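Long-range contacts in citrinin polyketide synthase (PDB 5MPT), which builds the keto-aldehyde precursor of the mycotoxin citrinin from malonyl-CoA units, the chain here being its C-methyltransferase domain: residues A[284-289]-A[313-318]; A[184-189]-A[375-380]; A[290-295]-A[333-338]; A[279-284]-A[308-313]. All coordinates share one frame; numbering follows the deposited sequence. Where two conformers were deposited one is given.

Contact 1: residues A[284-289]-A[313-318]; sequences ATNCVH and LLEMTE. With SAH (S-adenosyl-L-homocysteine), chain B; EDO (1,2-ethanediol), chain D.
Glu315 OE2 accepts two hydrogen bonds: one from His289 N at 3.2 Å, the other from an ordered water at 2.6 Å. That water also donates to Ala284 O and accepts from Val288 N, which ties the carboxylate to the backbone on both sides of the turn that follows strand 279-285. The second carboxylate oxygen, OE1, takes the bond from His289 ND1, only 2.6 Å long, through its syn lone pair. OE1 lies almost in the imidazole plane, while the carboxylate plane stands 81° to the ring, and this bond should fix how the ring is rotated. A bend at chi2 of Glu315 (-77°) swings CD back toward the histidine. Asn286 works the other flank. Its OD1 receives Met316 N at 2.9 Å, in the amide carbonyl plane on a lone pair, while ND2 donates to Gln375 OE1. Its backbone N reaches Leu314 O at 2.7 Å, continuing the parallel pairing in which Leu314 N bonds Ala284 O. Apolar cover is modest: the side chains of Val288 and Leu313 cross at about a right angle, CG2 of Val288 3.8 Å from CD2 of Leu313. Thr285, whose OG1 bonds Thr220, and Leu314 lie side by side, pointing the same way. On the ligand side, Thr285 O accepts the amino N of S-adenosylhomocysteine at 2.9 Å. The ligand and the active-site residues Glu315, on its strand, and His289, in the 3-10 segment after the other, thus gather at the C-terminal ends of neighbouring parallel strands, as in Rossmann-like methyltransferases.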
# COMPACT_ATOMS: atom_id res chain seq x y z
N ALA A 284 9.51 -1.17 4.98
CA ALA A 284 8.37 -0.27 5.17
C ALA A 284 7.44 -0.47 3.97
O ALA A 284 7.68 0.09 2.89
CB ALA A 284 8.81 1.17 5.31
N THR A 285 6.36 -1.22 4.18
CA THR A 285 5.42 -1.56 3.12
C THR A 285 4.18 -0.70 3.28
O THR A 285 3.40 -0.91 4.21
CB THR A 285 5.08 -3.04 3.17
OG1 THR A 285 6.27 -3.79 2.92
CG2 THR A 285 3.95 -3.40 2.18
N ASN A 286 4.04 0.28 2.36
CA ASN A 286 2.85 1.11 2.18
C ASN A 286 2.40 1.78 3.47
O ASN A 286 1.21 1.93 3.74
CB ASN A 286 1.74 0.29 1.52
CG ASN A 286 1.93 0.27 0.03
OD1 ASN A 286 2.16 1.32 -0.59
ND2 ASN A 286 1.91 -0.91 -0.56
N CYS A 287 3.37 2.25 4.21
CA CYS A 287 3.11 3.01 5.42
C CYS A 287 3.72 4.40 5.38
O CYS A 287 3.13 5.33 5.94
CB CYS A 287 3.62 2.26 6.65
SG CYS A 287 5.40 1.90 6.56
N VAL A 288 4.87 4.59 4.73
CA VAL A 288 5.51 5.90 4.81
C VAL A 288 4.67 6.94 4.05
O VAL A 288 4.61 8.11 4.44
CB VAL A 288 6.97 5.81 4.32
CG1 VAL A 288 7.60 7.20 4.26
CG2 VAL A 288 7.81 4.90 5.24
N HIS A 289 3.99 6.55 2.98
CA HIS A 289 3.12 7.50 2.29
C HIS A 289 2.02 8.03 3.19
O HIS A 289 1.48 9.10 2.90
CB HIS A 289 2.51 6.88 1.03
CG HIS A 289 1.56 5.75 1.26
ND1 HIS A 289 1.81 4.49 0.78
CD2 HIS A 289 0.32 5.70 1.81
CE1 HIS A 289 0.79 3.70 1.06
NE2 HIS A 289 -0.13 4.41 1.67
N LEU A 313 11.64 0.47 0.74
CA LEU A 313 10.22 0.77 0.63
C LEU A 313 9.52 -0.20 -0.31
O LEU A 313 10.07 -0.62 -1.34
CB LEU A 313 10.02 2.18 0.09
CG LEU A 313 10.51 3.33 0.94
CD1 LEU A 313 10.59 4.58 0.10
CD2 LEU A 313 9.55 3.56 2.11
N LEU A 314 8.31 -0.57 0.06
CA LEU A 314 7.37 -1.18 -0.87
C LEU A 314 6.22 -0.19 -0.93
O LEU A 314 5.50 -0.05 0.06
CB LEU A 314 6.90 -2.56 -0.41
CG LEU A 314 6.26 -3.44 -1.49
CD1 LEU A 314 6.05 -4.85 -0.98
CD2 LEU A 314 4.95 -2.88 -1.99
N GLU A 315 6.12 0.55 -2.03
CA GLU A 315 5.16 1.64 -2.14
C GLU A 315 4.36 1.54 -3.42
O GLU A 315 4.89 1.24 -4.49
CB GLU A 315 5.87 3.00 -2.12
CG GLU A 315 6.19 3.46 -0.74
CD GLU A 315 4.98 4.01 -0.03
OE1 GLU A 315 3.96 4.31 -0.70
OE2 GLU A 315 5.04 4.10 1.21
N MET A 316 3.06 1.79 -3.28
CA MET A 316 2.20 1.93 -4.44
C MET A 316 2.51 3.25 -5.12
O MET A 316 2.35 4.32 -4.53
CB MET A 316 0.74 1.87 -4.00
CG MET A 316 -0.19 1.84 -5.17
SD MET A 316 -1.88 1.37 -4.76
CE MET A 316 -1.79 -0.42 -4.96
N THR A 317 2.99 3.17 -6.36
CA THR A 317 3.52 4.33 -7.05
C THR A 317 2.55 4.88 -8.10
O THR A 317 2.78 5.96 -8.63
CB THR A 317 4.87 3.94 -7.69
OG1 THR A 317 4.75 2.66 -8.32
CG2 THR A 317 5.94 3.87 -6.63
N GLU A 318 1.49 4.13 -8.40
CA GLU A 318 0.41 4.57 -9.28
C GLU A 318 -0.92 4.33 -8.59
O GLU A 318 -1.11 3.31 -7.92
CB GLU A 318 0.53 3.81 -10.60
CG GLU A 318 -0.25 4.35 -11.76
CD GLU A 318 0.15 3.63 -13.04
OE1 GLU A 318 -0.62 2.75 -13.48
OE2 GLU A 318 1.26 3.91 -13.56
N SAH B . 2.47 -3.01 6.06
CA SAH B . 0.99 -3.05 6.24
CB SAH B . 0.12 -2.63 5.06
CG SAH B . 0.06 -1.14 4.81
SD SAH B . -1.18 -0.45 5.96
C SAH B . 0.61 -4.51 6.62
O SAH B . -0.49 -4.55 7.34
OXT SAH B . 1.22 -5.49 6.26
C5' SAH B . -0.30 0.96 6.68
C4' SAH B . 0.22 0.57 8.05
O4' SAH B . 1.01 1.70 8.49
C3' SAH B . -0.85 0.34 9.12
O3' SAH B . -0.46 -0.83 9.84
C2' SAH B . -0.77 1.61 9.99
O2' SAH B . -1.08 1.36 11.36
C1' SAH B . 0.70 1.99 9.83
N9 SAH B . 1.03 3.38 10.07
C8 SAH B . 0.32 4.50 9.71
N7 SAH B . 0.85 5.63 10.12
C5 SAH B . 1.99 5.22 10.81
C6 SAH B . 2.99 5.94 11.49
N6 SAH B . 2.99 7.27 11.64
N1 SAH B . 3.98 5.23 12.06
C2 SAH B . 3.98 3.90 11.95
N3 SAH B . 3.09 3.11 11.33
C4 SAH B . 2.11 3.84 10.78
C1 EDO D . -0.10 9.53 -7.10
O1 EDO D . 0.76 10.67 -7.17
C2 EDO D . 0.69 8.34 -7.65
O2 EDO D . 1.39 8.78 -8.81
O HOH W 1 6.26 2.68 3.00

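Contact 2: residues A[184-189]-A[375-380]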
# COMPACT_ATOMS: atom_id res chain seq x y z
N ALA A 184 1.41 -9.39 -2.75
CA ALA A 184 2.33 -10.51 -2.53
C ALA A 184 3.47 -10.53 -3.53
O ALA A 184 4.58 -10.95 -3.19
CB ALA A 184 1.57 -11.83 -2.58
N VAL A 185 3.24 -10.05 -4.75
CA VAL A 185 4.28 -10.11 -5.78
C VAL A 185 5.55 -9.45 -5.28
O VAL A 185 6.66 -10.02 -5.33
CB VAL A 185 3.76 -9.45 -7.07
CG1 VAL A 185 4.94 -8.87 -7.91
CG2 VAL A 185 2.97 -10.45 -7.86
N TRP A 186 5.43 -8.22 -4.80
CA TRP A 186 6.60 -7.45 -4.41
C TRP A 186 7.16 -7.86 -3.05
O TRP A 186 8.36 -7.70 -2.83
CB TRP A 186 6.28 -5.95 -4.43
CG TRP A 186 6.20 -5.47 -5.84
CD1 TRP A 186 7.24 -5.14 -6.66
CD2 TRP A 186 5.01 -5.32 -6.62
NE1 TRP A 186 6.78 -4.78 -7.90
CE2 TRP A 186 5.41 -4.87 -7.90
CE3 TRP A 186 3.65 -5.47 -6.36
CZ2 TRP A 186 4.52 -4.61 -8.91
CZ3 TRP A 186 2.77 -5.23 -7.36
CH2 TRP A 186 3.20 -4.79 -8.62
N ILE A 187 6.33 -8.43 -2.18
CA ILE A 187 6.83 -9.05 -0.96
C ILE A 187 7.68 -10.25 -1.30
O ILE A 187 8.77 -10.45 -0.76
CB ILE A 187 5.66 -9.42 -0.02
CG1 ILE A 187 4.88 -8.16 0.40
CG2 ILE A 187 6.19 -10.15 1.20
CD1 ILE A 187 3.60 -8.43 1.24
N GLN A 188 7.20 -11.08 -2.23
CA GLN A 188 8.00 -12.22 -2.67
C GLN A 188 9.29 -11.75 -3.30
O GLN A 188 10.34 -12.36 -3.09
CB GLN A 188 7.16 -13.06 -3.65
CG GLN A 188 7.75 -14.39 -3.99
CD GLN A 188 7.59 -15.42 -2.88
OE1 GLN A 188 6.47 -15.68 -2.42
NE2 GLN A 188 8.72 -16.01 -2.44
N GLN A 189 9.25 -10.68 -4.08
CA GLN A 189 10.47 -10.15 -4.68
C GLN A 189 11.43 -9.63 -3.61
O GLN A 189 12.65 -9.80 -3.72
CB GLN A 189 10.09 -9.06 -5.68
CG GLN A 189 11.28 -8.51 -6.42
CD GLN A 189 10.89 -7.40 -7.36
OE1 GLN A 189 9.93 -6.70 -7.12
NE2 GLN A 189 11.65 -7.23 -8.44
N GLN A 375 3.17 -0.87 -8.15
CA GLN A 375 3.98 -0.78 -6.95
C GLN A 375 5.43 -1.01 -7.33
O GLN A 375 5.74 -1.62 -8.35
CB GLN A 375 3.60 -1.81 -5.89
CG GLN A 375 2.09 -1.89 -5.68
CD GLN A 375 1.73 -2.11 -4.25
OE1 GLN A 375 1.97 -1.24 -3.40
NE2 GLN A 375 1.19 -3.26 -3.94
N ARG A 376 6.30 -0.54 -6.45
CA ARG A 376 7.72 -0.72 -6.61
C ARG A 376 8.34 -1.02 -5.26
O ARG A 376 7.89 -0.52 -4.23
CB ARG A 376 8.38 0.51 -7.20
CG ARG A 376 7.88 0.88 -8.55
CD ARG A 376 8.73 1.94 -9.18
NE ARG A 376 8.03 2.54 -10.29
CZ ARG A 376 8.07 2.10 -11.55
NH1 ARG A 376 8.82 1.04 -11.89
NH2 ARG A 376 7.33 2.73 -12.47
N LEU A 377 9.41 -1.83 -5.28
CA LEU A 377 10.40 -1.74 -4.23
C LEU A 377 11.33 -0.58 -4.55
O LEU A 377 11.83 -0.45 -5.67
CB LEU A 377 11.22 -3.02 -4.10
CG LEU A 377 10.50 -4.33 -3.74
CD1 LEU A 377 11.49 -5.51 -3.80
CD2 LEU A 377 9.84 -4.21 -2.39
N ILE A 378 11.54 0.27 -3.57
CA ILE A 378 12.39 1.45 -3.70
C ILE A 378 13.43 1.30 -2.60
O ILE A 378 13.09 1.25 -1.41
CB ILE A 378 11.61 2.77 -3.55
CG1 ILE A 378 10.45 2.84 -4.54
CG2 ILE A 378 12.53 3.97 -3.76
CD1 ILE A 378 9.49 4.01 -4.24
N ILE A 379 14.67 1.13 -3.01
CA ILE A 379 15.77 0.99 -2.06
C ILE A 379 16.51 2.31 -1.96
O ILE A 379 16.69 3.02 -2.97
CB ILE A 379 16.70 -0.18 -2.46
CG1 ILE A 379 17.68 -0.47 -1.32
CG2 ILE A 379 17.49 0.13 -3.76
CD1 ILE A 379 18.46 -1.78 -1.54
N ALA A 380 16.94 2.65 -0.74
CA ALA A 380 17.61 3.91 -0.46
C ALA A 380 18.73 3.65 0.55
O ALA A 380 18.48 3.24 1.69
CB ALA A 380 16.62 4.95 0.05
O HOH W 2 7.74 -2.67 -9.69
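Trp186 lays one face of its indole on the start of strand 375-381, and here the contact is tight. Gln375 CB sits 3.7 Å from the centroid of the six-membered ring and just 11° off its normal, a CH-pi contact. Gln375 O lies over the same face, 2.9 Å above the ring plane but shifted toward the rim. CG of Gln375, anti to the carbonyl carbon (chi1 -46°), carries the side chain on across CE3 and CZ3. Val185 CG1 closes the opposite face, over the ring centre, so the indole is clamped between its own helix neighbour and the strand. The amide end of Gln375 turns to other partners: NE2 donates to Ile182 O and Asn183 OD1, and OE1 accepts from Asn286 ND2.

The remainder is looser. No direct hydrogen bond joins the segments. Instead a water accepts from Trp186 NE1 at 2.9 Å and donates to Gln375 O at 2.6 Å, bridging a pair whose direct angle is poor. Beyond it, Leu377 CD2 meets Trp186 O at 3.8 Å. Leu377 CD1 lies 3.9 Å from Gln189 OE1, the side chains of Leu377 and Gln189 sliding past each other in opposite directions. Gln189 OE1 is buried with no polar partner in the model, although NE2 donates to Ala24 O and Thr28 OG1.

The axes of 184-189 and 375-380 approach to 8.9 Å, 28° apart. Helix 181-198 packs on the sheet where strand 375-381 runs between strands 309-316 and 361-364, with Phe31 of helix 28-34 against Val185 and Gln189.

Contact 3: residues A[290-295]-A[333-338]; sequences ATRNLE and WWLFED
Asp338 and Glu337 both carry CG between the backbone N and the carbonyl carbon (chi1 61° and 46°), which puts the Asp338 carboxylate carbon by Arg292 O and Asn293 CA, and Glu337 CG by Arg292 CB. Asp338 OD2 accepts Leu294 N at 2.9 Å on its anti side, with the donor lifted somewhat out of the carboxylate plane. OD1 is meanwhile held by a salt bridge to Arg340. Leu294 opens helix 294-304, so the acidic group meets an N-terminal N-H of the helix, where the helix dipole would probably suit a negative charge. Asn293 is the N-cap, its OD1 accepting from Ile296 N. Glu337 N donates to Arg292 O at 2.9 Å, in the carbonyl plane on a lone pair, with an angle of 169° at the hydrogen. The Arg292 and Glu337 side chains also lie side by side, pointing the same way. Arg292 CD touches Glu337 OE2 at 3.5 Å, but NE stays 4.3 Å from that oxygen, beyond a salt bridge, and NH1 pairs with Glu268 instead. Leu335 CD1 packs on Ala290 O at 3.6 Å. Thr291 of this turn touches S-adenosylhomocysteine. Residues 333-338, in the loop between helices 321-327 and 347-356, are thus joined to the start of helix 294-304; Leu294 packs on Trp350 and Ile353 of helix 347-356, while Phe336 and Trp334 reach Arg87 of helix 86-98.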
# COMPACT_ATOMS: atom_id res chain seq x y z
N ALA A 290 1.65 7.30 4.25
CA ALA A 290 0.52 7.70 5.08
C ALA A 290 0.88 8.77 6.08
O ALA A 290 -0.00 9.24 6.81
CB ALA A 290 -0.04 6.48 5.84
N THR A 291 2.13 9.20 6.09
CA THR A 291 2.55 10.20 7.05
C THR A 291 2.35 11.60 6.48
O THR A 291 2.11 11.80 5.29
CB THR A 291 4.01 9.98 7.47
OG1 THR A 291 4.90 10.19 6.37
CG2 THR A 291 4.22 8.58 8.01
N ARG A 292 2.51 12.60 7.36
CA ARG A 292 2.23 13.97 7.00
C ARG A 292 3.24 14.53 6.01
O ARG A 292 2.88 15.31 5.12
CB ARG A 292 2.21 14.82 8.26
CG ARG A 292 1.04 14.51 9.19
CD ARG A 292 1.08 15.31 10.52
NE ARG A 292 -0.19 15.13 11.24
CZ ARG A 292 -0.50 14.01 11.89
NH1 ARG A 292 0.35 13.00 11.93
NH2 ARG A 292 -1.67 13.88 12.49
N ASN A 293 4.51 14.19 6.17
CA ASN A 293 5.58 14.91 5.50
C ASN A 293 6.68 13.91 5.18
O ASN A 293 7.25 13.31 6.09
CB ASN A 293 6.11 16.07 6.37
CG ASN A 293 7.26 16.84 5.71
OD1 ASN A 293 8.29 16.26 5.32
ND2 ASN A 293 7.11 18.16 5.61
N LEU A 294 6.89 13.66 3.89
CA LEU A 294 7.79 12.59 3.50
C LEU A 294 9.24 12.91 3.84
O LEU A 294 10.01 12.01 4.20
CB LEU A 294 7.65 12.30 2.00
CG LEU A 294 6.29 11.75 1.59
CD1 LEU A 294 6.32 11.37 0.12
CD2 LEU A 294 5.85 10.52 2.43
N GLU A 295 9.63 14.18 3.73
CA GLU A 295 10.98 14.59 4.15
C GLU A 295 11.23 14.27 5.61
O GLU A 295 12.27 13.69 5.98
CB GLU A 295 11.18 16.08 3.91
CG GLU A 295 11.40 16.47 2.47
CD GLU A 295 11.82 17.92 2.32
OE1 GLU A 295 12.33 18.50 3.31
OE2 GLU A 295 11.63 18.48 1.22
N TRP A 333 -5.60 8.32 4.90
CA TRP A 333 -5.26 8.46 3.49
C TRP A 333 -5.08 9.91 3.07
O TRP A 333 -4.67 10.16 1.93
CB TRP A 333 -6.39 7.84 2.65
CG TRP A 333 -6.14 7.49 1.22
CD1 TRP A 333 -6.76 8.02 0.11
CD2 TRP A 333 -5.26 6.47 0.73
NE1 TRP A 333 -6.31 7.39 -1.04
CE2 TRP A 333 -5.38 6.45 -0.68
CE3 TRP A 333 -4.37 5.59 1.35
CZ2 TRP A 333 -4.65 5.58 -1.48
CZ3 TRP A 333 -3.65 4.73 0.56
CH2 TRP A 333 -3.80 4.73 -0.84
N TRP A 334 -5.44 10.86 3.96
CA TRP A 334 -5.45 12.28 3.64
C TRP A 334 -4.62 13.10 4.63
O TRP A 334 -4.87 14.30 4.85
CB TRP A 334 -6.91 12.78 3.61
CG TRP A 334 -7.74 12.04 2.62
CD1 TRP A 334 -8.60 11.01 2.87
CD2 TRP A 334 -7.73 12.22 1.21
NE1 TRP A 334 -9.15 10.56 1.69
CE2 TRP A 334 -8.63 11.29 0.66
CE3 TRP A 334 -7.04 13.08 0.35
CZ2 TRP A 334 -8.85 11.19 -0.69
CZ3 TRP A 334 -7.26 12.99 -1.00
CH2 TRP A 334 -8.16 12.05 -1.51
N LEU A 335 -3.62 12.49 5.25
CA LEU A 335 -2.83 13.22 6.24
C LEU A 335 -1.75 14.09 5.63
O LEU A 335 -1.24 14.99 6.32
CB LEU A 335 -2.19 12.27 7.23
CG LEU A 335 -3.10 11.52 8.20
CD1 LEU A 335 -2.27 10.66 9.15
CD2 LEU A 335 -3.96 12.50 8.98
N PHE A 336 -1.36 13.85 4.38
CA PHE A 336 -0.27 14.61 3.77
C PHE A 336 -0.49 16.11 3.91
O PHE A 336 -1.60 16.61 3.73
CB PHE A 336 -0.13 14.23 2.29
CG PHE A 336 -1.42 14.32 1.48
CD1 PHE A 336 -1.76 15.50 0.83
CD2 PHE A 336 -2.24 13.21 1.34
CE1 PHE A 336 -2.91 15.58 0.10
CE2 PHE A 336 -3.37 13.27 0.60
CZ PHE A 336 -3.72 14.47 -0.03
N GLU A 337 0.58 16.82 4.26
CA GLU A 337 0.54 18.27 4.36
C GLU A 337 1.88 18.85 3.95
O GLU A 337 2.34 19.86 4.50
CB GLU A 337 0.16 18.72 5.78
CG GLU A 337 0.91 17.98 6.84
CD GLU A 337 0.55 18.40 8.27
OE1 GLU A 337 -0.65 18.62 8.55
OE2 GLU A 337 1.48 18.48 9.09
N ASP A 338 2.53 18.22 2.97
CA ASP A 338 3.86 18.61 2.53
C ASP A 338 3.90 19.00 1.06
O ASP A 338 4.97 18.96 0.44
CB ASP A 338 4.86 17.48 2.79
CG ASP A 338 4.51 16.22 2.05
OD1 ASP A 338 3.42 16.19 1.44
OD2 ASP A 338 5.33 15.28 2.11
O HOH W 3 -2.28 9.96 4.41
O HOH W 4 4.57 20.28 5.73

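Contact 4: residues A[279-284]-A[308-313]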
# COMPACT_ATOMS: atom_id res chain seq x y z
N GLN A 279 20.10 0.16 12.94
CA GLN A 279 19.59 -0.86 12.05
C GLN A 279 20.33 -0.95 10.72
O GLN A 279 20.70 0.08 10.13
CB GLN A 279 18.10 -0.59 11.75
CG GLN A 279 17.22 -0.46 12.92
CD GLN A 279 17.21 -1.68 13.83
OE1 GLN A 279 16.98 -2.80 13.42
NE2 GLN A 279 17.48 -1.43 15.10
N HIS A 280 20.54 -2.18 10.24
CA HIS A 280 21.07 -2.43 8.89
C HIS A 280 20.03 -2.19 7.82
O HIS A 280 20.34 -1.65 6.75
CB HIS A 280 21.56 -3.87 8.74
CG HIS A 280 22.75 -4.19 9.59
ND1 HIS A 280 22.63 -4.71 10.86
CD2 HIS A 280 24.07 -4.06 9.34
CE1 HIS A 280 23.84 -4.89 11.36
NE2 HIS A 280 24.72 -4.50 10.47
N ILE A 281 18.78 -2.56 8.10
CA ILE A 281 17.70 -2.59 7.12
C ILE A 281 16.43 -2.08 7.77
O ILE A 281 16.04 -2.55 8.85
CB ILE A 281 17.46 -4.02 6.60
CG1 ILE A 281 18.75 -4.60 6.06
CG2 ILE A 281 16.36 -4.04 5.57
CD1 ILE A 281 18.60 -6.08 5.68
N ILE A 282 15.78 -1.12 7.12
CA ILE A 282 14.42 -0.76 7.46
C ILE A 282 13.51 -1.16 6.31
O ILE A 282 13.72 -0.74 5.17
CB ILE A 282 14.29 0.73 7.80
CG1 ILE A 282 15.01 0.95 9.12
CG2 ILE A 282 12.80 1.15 7.93
CD1 ILE A 282 15.17 2.35 9.50
N LEU A 283 12.56 -2.02 6.63
CA LEU A 283 11.48 -2.44 5.75
C LEU A 283 10.25 -1.59 6.03
O LEU A 283 9.94 -1.33 7.19
CB LEU A 283 11.16 -3.91 6.00
CG LEU A 283 12.28 -4.92 5.70
CD1 LEU A 283 11.78 -6.34 5.91
CD2 LEU A 283 12.83 -4.74 4.31
N ALA A 284 9.51 -1.17 4.98
CA ALA A 284 8.37 -0.27 5.17
C ALA A 284 7.44 -0.47 3.97
O ALA A 284 7.68 0.09 2.89
CB ALA A 284 8.81 1.17 5.31
N ASP A 308 26.05 1.99 7.03
CA ASP A 308 26.13 0.97 6.00
C ASP A 308 24.76 0.37 5.65
O ASP A 308 24.70 -0.57 4.85
CB ASP A 308 27.11 -0.15 6.41
CG ASP A 308 26.70 -0.88 7.68
OD1 ASP A 308 25.57 -0.71 8.12
OD2 ASP A 308 27.49 -1.65 8.26
N GLY A 309 23.67 0.94 6.17
CA GLY A 309 22.35 0.36 6.01
C GLY A 309 21.55 0.95 4.86
O GLY A 309 21.99 1.82 4.11
N PHE A 310 20.30 0.47 4.77
CA PHE A 310 19.42 0.96 3.72
C PHE A 310 17.97 0.80 4.12
O PHE A 310 17.59 -0.05 4.94
CB PHE A 310 19.64 0.24 2.38
CG PHE A 310 19.34 -1.21 2.42
CD1 PHE A 310 20.33 -2.13 2.68
CD2 PHE A 310 18.08 -1.68 2.13
CE1 PHE A 310 20.07 -3.46 2.71
CE2 PHE A 310 17.82 -3.04 2.13
CZ PHE A 310 18.80 -3.92 2.41
N LEU A 311 17.17 1.62 3.47
CA LEU A 311 15.72 1.55 3.50
C LEU A 311 15.22 0.79 2.27
O LEU A 311 15.61 1.11 1.15
CB LEU A 311 15.14 2.96 3.52
CG LEU A 311 13.62 3.13 3.28
CD1 LEU A 311 12.84 2.45 4.38
CD2 LEU A 311 13.31 4.60 3.22
N LEU A 312 14.28 -0.12 2.49
CA LEU A 312 13.57 -0.80 1.42
C LEU A 312 12.09 -0.46 1.57
O LEU A 312 11.40 -1.03 2.41
CB LEU A 312 13.80 -2.31 1.45
CG LEU A 312 13.22 -3.02 0.23
CD1 LEU A 312 13.94 -2.63 -1.05
CD2 LEU A 312 13.37 -4.51 0.41
N LEU A 313 11.64 0.47 0.74
CA LEU A 313 10.22 0.77 0.63
C LEU A 313 9.52 -0.20 -0.31
O LEU A 313 10.07 -0.62 -1.34
CB LEU A 313 10.02 2.18 0.09
CG LEU A 313 10.51 3.33 0.94
CD1 LEU A 313 10.59 4.58 0.10
CD2 LEU A 313 9.55 3.56 2.11
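Ile281 and Phe310 open a run of parallel pairing between strands 279-285 and 309-316, joined through helix 294-304 in a beta-alpha-beta crossover of the Rossmann-like sheet. Their side chains lie side by side. The isoleucine cups the ring tip: CG1 is 3.7 Å from Phe310 CZ, while CG2 comes to CE2 at 3.9 Å and CD1 also reaches CZ. Leu194 and Leu197 of helix 181-198 close over Ile281 on this face. Farther along it, Leu283 and Leu312 run the same way, with Leu283 CD2 settling beside Leu312 CB and CD2.

On the other face the bump is Leu311 CD1. With CG anti to the backbone N (chi1 168°) and a bend at chi2, this methyl enters the notch beside Ile282, 3.4 Å from Ile282 O and 3.8 Å from Ile282 CG2, and comes within 4.3 Å of Ala284 CB. Ile301 of helix 294-304 touches both Ile282 and Leu311, covering this interlock.

The backbone ladder keeps these pairs in step, with Ile282 N donating to Phe310 O and Ala284 N to Leu312 O. Its straightest rung is Leu312 N to Ile282 O, 2.8 Å long with 178° at the hydrogen.

Overall arrangement
Contacts 1 and 4 are successive lengths of one strand pair, 279-285 with 309-316, sharing Ala284 and Leu313; contact 4 forms the apolar run, and contact 1 is where the pair reaches S-adenosylhomocysteine and the active site. Contact 2 adds the next strand: Leu313 N meets Ile378 O and Leu311 N meets Ala380 O, each at 2.7 Å, in probable hydrogen bonds. Its Gln375 side chain lies about 6 Å from that of Glu315 and about 8 Å from S-adenosylhomocysteine. Segment 290-295 of contact 3 follows directly after His289, and Trp333 CZ3 comes 3.7 Å from His289 NE2. Contacts 2 and 3 do not touch, their centres about 21 Å apart, with contact 1 between them.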